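Long-range contact in beta-1,4-galactanase (Thielavia heterothallica, PDB 1HJS), which hydrolyses beta-1,4-galactosidic linkages in type I arabinogalactans as a family 53 glycoside hydrolase built on a TIM barrel: residues V243-P255 / V263-F276. Sequence-based numbering, arbitrary orientation.
Sequences VVETNWPISCPNP and VKNIPFSPEGQTTF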
# COMPACT_ATOMS: atom_id res chain seq x y z
N VAL A 243 -8.07 -1.72 1.82
CA VAL A 243 -7.59 -0.38 2.12
C VAL A 243 -6.12 -0.71 2.35
O VAL A 243 -5.77 -1.36 3.33
CB VAL A 243 -8.22 0.17 3.41
CG1 VAL A 243 -7.49 1.44 3.85
CG2 VAL A 243 -9.71 0.48 3.17
N VAL A 244 -5.27 -0.27 1.43
CA VAL A 244 -3.85 -0.59 1.51
C VAL A 244 -2.97 0.46 2.18
O VAL A 244 -1.77 0.25 2.35
CB VAL A 244 -3.31 -0.92 0.10
CG1 VAL A 244 -4.11 -2.06 -0.49
CG2 VAL A 244 -3.41 0.30 -0.81
N GLU A 245 -3.57 1.58 2.56
CA GLU A 245 -2.86 2.65 3.26
C GLU A 245 -3.85 3.42 4.11
O GLU A 245 -4.91 3.81 3.63
CB GLU A 245 -2.19 3.61 2.28
CG GLU A 245 -0.83 3.16 1.75
CD GLU A 245 -0.10 4.26 1.00
OE1 GLU A 245 -0.23 5.44 1.39
OE2 GLU A 245 0.62 3.94 0.03
N THR A 246 -3.51 3.62 5.38
CA THR A 246 -4.35 4.39 6.29
C THR A 246 -3.52 4.77 7.52
O THR A 246 -2.52 4.11 7.84
CB THR A 246 -5.63 3.62 6.71
OG1 THR A 246 -6.56 4.53 7.33
CG2 THR A 246 -5.29 2.51 7.70
N ASN A 247 -3.94 5.84 8.19
CA ASN A 247 -3.27 6.36 9.38
C ASN A 247 -4.32 7.01 10.28
O ASN A 247 -5.40 7.39 9.82
CB ASN A 247 -2.31 7.50 9.01
CG ASN A 247 -0.91 7.04 8.63
OD1 ASN A 247 -0.09 7.87 8.21
ND2 ASN A 247 -0.62 5.75 8.77
N TRP A 248 -3.99 7.12 11.57
CA TRP A 248 -4.81 7.84 12.54
C TRP A 248 -3.79 8.41 13.52
O TRP A 248 -2.92 7.69 14.02
CB TRP A 248 -5.81 6.96 13.29
CG TRP A 248 -6.65 7.84 14.19
CD1 TRP A 248 -6.46 8.07 15.52
CD2 TRP A 248 -7.73 8.69 13.79
NE1 TRP A 248 -7.35 9.01 15.97
CE2 TRP A 248 -8.14 9.41 14.93
CE3 TRP A 248 -8.39 8.92 12.57
CZ2 TRP A 248 -9.18 10.35 14.89
CZ3 TRP A 248 -9.43 9.85 12.53
CH2 TRP A 248 -9.81 10.55 13.69
N PRO A 249 -3.88 9.71 13.80
CA PRO A 249 -2.92 10.32 14.71
C PRO A 249 -3.07 10.13 16.21
O PRO A 249 -4.18 10.02 16.74
CB PRO A 249 -2.98 11.80 14.32
CG PRO A 249 -4.41 11.99 13.96
CD PRO A 249 -4.79 10.72 13.21
N ILE A 250 -1.93 10.08 16.89
CA ILE A 250 -1.91 10.00 18.34
C ILE A 250 -1.66 11.45 18.77
O ILE A 250 -1.72 11.79 19.95
CB ILE A 250 -0.79 9.07 18.89
CG1 ILE A 250 0.57 9.48 18.34
CG2 ILE A 250 -1.10 7.63 18.55
CD1 ILE A 250 1.72 8.64 18.89
N SER A 251 -1.40 12.29 17.78
CA SER A 251 -1.17 13.72 18.01
C SER A 251 -1.35 14.51 16.72
O SER A 251 -0.73 14.21 15.71
CB SER A 251 0.24 13.95 18.57
OG SER A 251 0.45 15.33 18.83
N CYS A 252 -2.23 15.51 16.76
CA CYS A 252 -2.48 16.34 15.59
C CYS A 252 -2.89 17.75 16.02
O CYS A 252 -4.02 18.17 15.81
CB CYS A 252 -3.60 15.77 14.71
SG CYS A 252 -3.56 16.58 13.08
N PRO A 253 -1.96 18.50 16.62
CA PRO A 253 -2.26 19.86 17.07
C PRO A 253 -2.40 20.90 15.96
O PRO A 253 -2.96 21.97 16.19
CB PRO A 253 -1.09 20.17 17.99
CG PRO A 253 0.06 19.48 17.29
CD PRO A 253 -0.56 18.14 16.93
N ASN A 254 -1.92 20.57 14.76
CA ASN A 254 -1.91 21.51 13.63
C ASN A 254 -2.45 20.93 12.30
O ASN A 254 -1.72 20.92 11.31
CB ASN A 254 -0.44 21.94 13.44
CG ASN A 254 -0.26 23.24 12.66
OD1 ASN A 254 0.85 23.54 12.21
ND2 ASN A 254 -1.33 24.02 12.53
N PRO A 255 -3.72 20.47 12.25
CA PRO A 255 -4.21 19.91 10.99
C PRO A 255 -4.44 20.93 9.89
O PRO A 255 -4.85 22.06 10.16
CB PRO A 255 -5.50 19.19 11.41
CG PRO A 255 -6.01 20.06 12.52
CD PRO A 255 -4.74 20.32 13.31
N VAL A 263 -15.77 10.93 12.21
CA VAL A 263 -14.58 10.48 12.94
C VAL A 263 -14.11 11.59 13.89
O VAL A 263 -13.11 11.44 14.59
CB VAL A 263 -13.40 10.12 11.99
CG1 VAL A 263 -13.80 8.94 11.11
CG2 VAL A 263 -13.01 11.32 11.15
N LYS A 264 -14.87 12.68 13.92
CA LYS A 264 -14.55 13.83 14.78
C LYS A 264 -14.54 13.53 16.27
O LYS A 264 -13.91 14.24 17.05
CB LYS A 264 -15.51 14.98 14.51
CG LYS A 264 -15.06 15.93 13.42
CD LYS A 264 -15.95 17.17 13.39
CE LYS A 264 -15.34 18.28 12.54
NZ LYS A 264 -15.26 17.93 11.10
N ASN A 265 -15.24 12.48 16.69
CA ASN A 265 -15.26 12.18 18.11
C ASN A 265 -14.15 11.23 18.53
O ASN A 265 -13.95 11.00 19.73
CB ASN A 265 -16.62 11.64 18.53
CG ASN A 265 -17.66 12.73 18.61
OD1 ASN A 265 -17.45 13.76 19.26
ND2 ASN A 265 -18.80 12.52 17.96
N ILE A 266 -13.43 10.69 17.56
CA ILE A 266 -12.32 9.79 17.87
C ILE A 266 -11.16 10.66 18.34
O ILE A 266 -10.73 11.57 17.63
CB ILE A 266 -11.88 8.96 16.65
CG1 ILE A 266 -13.06 8.13 16.12
CG2 ILE A 266 -10.73 8.04 17.04
CD1 ILE A 266 -12.72 7.28 14.91
N PRO A 267 -10.63 10.39 19.54
CA PRO A 267 -9.51 11.17 20.06
C PRO A 267 -8.17 10.85 19.41
O PRO A 267 -8.00 9.77 18.84
CB PRO A 267 -9.52 10.80 21.54
CG PRO A 267 -9.91 9.36 21.50
CD PRO A 267 -11.05 9.36 20.50
N PHE A 268 -7.24 11.79 19.48
CA PHE A 268 -5.91 11.59 18.94
C PHE A 268 -5.12 10.96 20.08
O PHE A 268 -4.60 11.66 20.95
CB PHE A 268 -5.27 12.91 18.53
CG PHE A 268 -6.02 13.63 17.45
CD1 PHE A 268 -6.55 12.93 16.37
CD2 PHE A 268 -6.17 15.01 17.49
CE1 PHE A 268 -7.23 13.59 15.35
CE2 PHE A 268 -6.85 15.69 16.47
CZ PHE A 268 -7.38 14.98 15.40
N SER A 269 -5.06 9.63 20.07
CA SER A 269 -4.37 8.87 21.10
C SER A 269 -4.31 7.42 20.64
O SER A 269 -4.95 7.06 19.65
CB SER A 269 -5.16 8.93 22.40
OG SER A 269 -6.43 8.31 22.23
N PRO A 270 -3.54 6.57 21.34
CA PRO A 270 -3.47 5.17 20.93
C PRO A 270 -4.86 4.54 20.95
O PRO A 270 -5.20 3.74 20.08
CB PRO A 270 -2.53 4.56 21.97
CG PRO A 270 -1.59 5.70 22.26
CD PRO A 270 -2.55 6.87 22.38
N GLU A 271 -5.65 4.90 21.95
CA GLU A 271 -7.01 4.38 22.08
C GLU A 271 -7.81 4.79 20.84
O GLU A 271 -8.57 4.00 20.29
CB GLU A 271 -7.68 4.94 23.34
CG GLU A 271 -7.11 4.46 24.67
CD GLU A 271 -5.67 4.91 24.92
OE1 GLU A 271 -5.33 6.07 24.60
OE2 GLU A 271 -4.89 4.11 25.48
N GLY A 272 -7.63 6.04 20.43
CA GLY A 272 -8.32 6.55 19.25
C GLY A 272 -7.89 5.79 18.01
O GLY A 272 -8.72 5.50 17.14
N GLN A 273 -6.60 5.48 17.91
CA GLN A 273 -6.09 4.73 16.76
C GLN A 273 -6.77 3.38 16.65
O GLN A 273 -7.15 2.96 15.56
CB GLN A 273 -4.59 4.49 16.86
CG GLN A 273 -3.71 5.69 16.70
CD GLN A 273 -2.24 5.30 16.62
OE1 GLN A 273 -1.77 4.47 17.40
NE2 GLN A 273 -1.51 5.90 15.68
N THR A 274 -6.91 2.68 17.77
CA THR A 274 -7.53 1.36 17.74
C THR A 274 -8.98 1.46 17.28
O THR A 274 -9.45 0.60 16.54
CB THR A 274 -7.49 0.66 19.12
OG1 THR A 274 -8.40 1.30 20.02
CG2 THR A 274 -6.09 0.73 19.71
N THR A 275 -9.68 2.51 17.70
CA THR A 275 -11.07 2.68 17.30
C THR A 275 -11.17 2.93 15.80
O THR A 275 -11.97 2.29 15.11
CB THR A 275 -11.73 3.86 18.04
OG1 THR A 275 -11.77 3.57 19.45
CG2 THR A 275 -13.14 4.10 17.52
N PHE A 276 -10.36 3.86 15.29
CA PHE A 276 -10.38 4.17 13.87
C PHE A 276 -10.01 2.96 13.02
O PHE A 276 -10.71 2.62 12.07
CB PHE A 276 -9.41 5.32 13.56
CG PHE A 276 -9.37 5.70 12.10
CD1 PHE A 276 -10.40 6.45 11.54
CD2 PHE A 276 -8.30 5.32 11.29
CE1 PHE A 276 -10.38 6.80 10.19
CE2 PHE A 276 -8.27 5.67 9.94
CZ PHE A 276 -9.30 6.41 9.39
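Trp248 is tied into the opposing segment by both its ring and its backbone: its NE1 donates to Pro267 O (3.0 Å), and its carbonyl O receives Gln273 NE2 (2.8 Å). It illustrates how one residue can fasten a loop to a helix start through ring N-H, backbone carbonyl and aromatic face. The second bond is nearly straight and lies in the Gln273 amide plane, whereas the indole reaches Pro267 O from above the carbonyl plane. Gln273 OE1 is hydrogen-bonded to Ser325 OG, and NE2 also donates to Thr314 O. With CG swung opposite the backbone N (chi1 -176°), the indole extends into 263-276, where its six-membered ring forms an offset stack with Phe276 (centroids 4.7 Å apart, planes at 29°). Ile266 CG2 shares the face that meets Phe276 CB; Pro249 CD lies over the rim of the opposite face. Farther along, Cys252, disulfide-bonded to Cys310, lays CB over the Phe268 ring, 3.8 Å from its centroid, in a CH-pi contact. Together these contacts join the loop after barrel strand 240-245 to the start of helix 270-285, N-capped by Ser269. Replacing Trp248 with alanine would probably leave Pro267 O without its indole donor and Phe276 without its stacking partner. Trp248 lies three residues beyond Glu245, probably the catalytic nucleophile, so two directed hydrogen bonds and an aromatic stack are likely to limit how this loop can turn.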